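Local coordinates for protein LigF (Sphingobium sp. SYK-6, PDB 4XT0) that cleaves beta-aryl ether bonds of lignin-derived compounds with the help of glutathione, as a stereospecific beta-etherase of the glutathione S-transferase superfamily, at residues V101-W105 with S174-L178. Residues are numbered along the deposited sequence; the frame is centred on the assembly and turned at random.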
ATOM      1  N   VAL A 101      -2.486   2.127  -9.236  1.00 12.77           N
ATOM      2  CA  VAL A 101      -1.084   1.717  -9.218  1.00 14.05           C
ATOM      3  C   VAL A 101      -0.252   2.895  -8.683  1.00 17.69           C
ATOM      4  O   VAL A 101       0.640   2.705  -7.858  1.00 19.91           O
ATOM      5  CB  VAL A 101      -0.579   1.273 -10.613  1.00 15.42           C
ATOM      6  CG1 VAL A 101       0.943   1.030 -10.590  1.00 18.74           C
ATOM      7  CG2 VAL A 101      -1.295  -0.013 -11.055  1.00 14.92           C
ATOM      8  N   TRP A 102      -0.569   4.112  -9.128  1.00 15.71           N
ATOM      9  CA  TRP A 102       0.126   5.307  -8.624  1.00 15.26           C
ATOM     10  C   TRP A 102      -0.150   5.581  -7.158  1.00 15.81           C
ATOM     11  O   TRP A 102       0.758   5.976  -6.423  1.00 17.87           O
ATOM     12  CB  TRP A 102      -0.259   6.569  -9.426  1.00 14.74           C
ATOM     13  CG  TRP A 102       0.479   6.704 -10.719  1.00 16.37           C
ATOM     14  CD1 TRP A 102      -0.034   6.552 -11.968  1.00 15.60           C
ATOM     15  CD2 TRP A 102       1.863   7.015 -10.878  1.00 18.83           C
ATOM     16  NE1 TRP A 102       0.942   6.749 -12.907  1.00 17.97           N
ATOM     17  CE2 TRP A 102       2.122   7.024 -12.271  1.00 23.46           C
ATOM     18  CE3 TRP A 102       2.917   7.281  -9.998  1.00 16.76           C
ATOM     19  CZ2 TRP A 102       3.386   7.302 -12.794  1.00 25.68           C
ATOM     20  CZ3 TRP A 102       4.177   7.553 -10.522  1.00 23.60           C
ATOM     21  CH2 TRP A 102       4.397   7.563 -11.907  1.00 27.28           C
ATOM     22  N   THR A 103      -1.413   5.449  -6.737  1.00 14.38           N
ATOM     23  CA  THR A 103      -1.742   5.853  -5.375  1.00 15.99           C
ATOM     24  C   THR A 103      -1.176   4.833  -4.383  1.00 17.06           C
ATOM     25  O   THR A 103      -0.707   5.202  -3.316  1.00 16.47           O
ATOM     26  CB  THR A 103      -3.276   6.050  -5.159  1.00 17.65           C
ATOM     27  OG1 THR A 103      -3.997   4.839  -5.413  1.00 15.04           O
ATOM     28  CG2 THR A 103      -3.818   7.187  -6.058  1.00 13.43           C
ATOM     29  N   LYS A 104      -1.199   3.553  -4.730  1.00 15.06           N
ATOM     30  CA  LYS A 104      -0.667   2.555  -3.815  1.00 14.71           C
ATOM     31  C   LYS A 104       0.866   2.622  -3.807  1.00 22.77           C
ATOM     32  O   LYS A 104       1.498   2.304  -2.805  1.00 19.09           O
ATOM     33  CB  LYS A 104      -1.170   1.151  -4.179  1.00 14.48           C
ATOM     34  CG  LYS A 104      -0.436   0.482  -5.360  1.00 19.63           C
ATOM     35  CD  LYS A 104      -1.286  -0.689  -5.890  1.00 22.49           C
ATOM     36  CE  LYS A 104      -1.484  -1.788  -4.828  1.00 17.18           C
ATOM     37  NZ  LYS A 104      -0.178  -2.537  -4.582  1.00 18.34           N
ATOM     38  N   TRP A 105       1.463   3.076  -4.904  1.00 15.38           N
ATOM     39  CA  TRP A 105       2.907   3.263  -4.932  1.00 20.08           C
ATOM     40  C   TRP A 105       3.329   4.395  -3.987  1.00 17.33           C
ATOM     41  O   TRP A 105       4.390   4.338  -3.384  1.00 22.14           O
ATOM     42  CB  TRP A 105       3.379   3.546  -6.350  1.00 16.86           C
ATOM     43  CG  TRP A 105       4.839   3.802  -6.479  1.00 20.61           C
ATOM     44  CD1 TRP A 105       5.847   2.881  -6.476  1.00 25.41           C
ATOM     45  CD2 TRP A 105       5.447   5.076  -6.681  1.00 23.01           C
ATOM     46  NE1 TRP A 105       7.060   3.512  -6.654  1.00 24.43           N
ATOM     47  CE2 TRP A 105       6.842   4.859  -6.787  1.00 26.59           C
ATOM     48  CE3 TRP A 105       4.960   6.383  -6.780  1.00 18.01           C
ATOM     49  CZ2 TRP A 105       7.748   5.903  -6.977  1.00 28.01           C
ATOM     50  CZ3 TRP A 105       5.862   7.420  -6.980  1.00 20.27           C
ATOM     51  CH2 TRP A 105       7.241   7.170  -7.076  1.00 29.09           C
ATOM     52  N   SER A 174      12.326   7.380  -6.736  1.00 29.52           N
ATOM     53  CA  SER A 174      10.944   7.861  -6.793  1.00 31.28           C
ATOM     54  C   SER A 174      10.790   9.040  -7.735  1.00 33.67           C
ATOM     55  O   SER A 174       9.842   9.117  -8.517  1.00 30.85           O
ATOM     56  CB  SER A 174      10.446   8.264  -5.398  1.00 27.83           C
ATOM     57  OG  SER A 174      10.380   7.154  -4.523  1.00 29.26           O
ATOM     58  N   VAL A 175      11.727   9.971  -7.638  1.00 29.02           N
ATOM     59  CA  VAL A 175      11.716  11.174  -8.457  1.00 30.65           C
ATOM     60  C   VAL A 175      11.988  10.862  -9.939  1.00 28.26           C
ATOM     61  O   VAL A 175      11.370  11.461 -10.826  1.00 31.21           O
ATOM     62  CB  VAL A 175      12.750  12.190  -7.904  1.00 35.94           C
ATOM     63  CG1 VAL A 175      13.205  13.156  -8.975  1.00 40.18           C
ATOM     64  CG2 VAL A 175      12.157  12.915  -6.703  1.00 35.17           C
ATOM     65  N   ALA A 176      12.905   9.931 -10.206  1.00 29.97           N
ATOM     66  CA  ALA A 176      13.155   9.476 -11.572  1.00 36.38           C
ATOM     67  C   ALA A 176      11.896   8.838 -12.177  1.00 33.14           C
ATOM     68  O   ALA A 176      11.591   9.039 -13.350  1.00 36.02           O
ATOM     69  CB  ALA A 176      14.329   8.483 -11.615  1.00 37.49           C
ATOM     70  N   ARG A 177      11.156   8.080 -11.376  1.00 35.64           N
ATOM     71  CA  ARG A 177       9.959   7.417 -11.893  1.00 31.66           C
ATOM     72  C   ARG A 177       8.885   8.435 -12.295  1.00 29.90           C
ATOM     73  O   ARG A 177       8.213   8.283 -13.316  1.00 31.20           O
ATOM     74  CB  ARG A 177       9.394   6.443 -10.860  1.00 35.16           C
ATOM     75  CG  ARG A 177       8.115   5.761 -11.318  1.00 34.71           C
ATOM     76  CD  ARG A 177       8.367   4.941 -12.583  1.00 37.09           C
ATOM     77  NE  ARG A 177       7.122   4.395 -13.108  1.00 41.58           N
ATOM     78  CZ  ARG A 177       6.359   5.006 -14.005  1.00 35.57           C
ATOM     79  NH1 ARG A 177       6.724   6.187 -14.494  1.00 28.65           N
ATOM     80  NH2 ARG A 177       5.234   4.435 -14.415  1.00 30.04           N
ATOM     81  N   LEU A 178       8.734   9.469 -11.476  1.00 25.88           N
ATOM     82  CA  LEU A 178       7.768  10.522 -11.736  1.00 27.39           C
ATOM     83  C   LEU A 178       8.138  11.283 -12.991  1.00 34.50           C
ATOM     84  O   LEU A 178       7.269  11.609 -13.805  1.00 32.26           O
ATOM     85  CB  LEU A 178       7.671  11.480 -10.539  1.00 26.69           C
ATOM     86  CG  LEU A 178       6.933  10.934  -9.313  1.00 32.72           C
ATOM     87  CD1 LEU A 178       7.206  11.805  -8.091  1.00 33.31           C
ATOM     88  CD2 LEU A 178       5.428  10.852  -9.569  1.00 30.77           C
TER
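Trp102 meets one face of the Arg177 guanidinium with its rim atom CH2, 3.7 Å from NH1 of Arg177; the two planes are tilted 58° apart, short of a parallel stack. Trp105 brings the rim of its own ring to Ser174: CA lies in the ring plane at the edge, and the carbonyl O of Ser174 is 3.6 Å from CH2 of Trp105. Over one face of the Trp105 ring sits Arg177 CG, offset toward the rim, while the edge of the Trp102 ring takes Trp105 CZ3. With the segment axes 13.2 Å apart, long flat indoles suit this site because they cover much of the distance. With CG anti to the backbone N (chi1 178°), Trp105 extends straight across to the other helix. The small Ser174 lets the ring rim come close to the backbone, and its OG is hydrogen-bonded to Lys170 O. Leu178 supplies the apolar filling, its CD2 3.7 Å from Trp102 CZ3. Arg177 bends at its second torsion, which folds its aliphatic part beside Trp105 and brings its guanidinium against the CH2 and CZ2 rim of Trp102; its NH1 is hydrogen-bonded to Thr181 OG1, on the same helix. With alanine in place of Arg177, that rim of Trp102 would probably lose its guanidinium cover and Thr181 OG1 its partner. The segments run nearly antiparallel, at 165°, within helices 93-121 and 161-182 of the all-helical C-terminal GST domain, where Asn200 of helix 195-204 touches both Trp105 and Leu178, and Leu226 of helix 224-235 packs on Leu178.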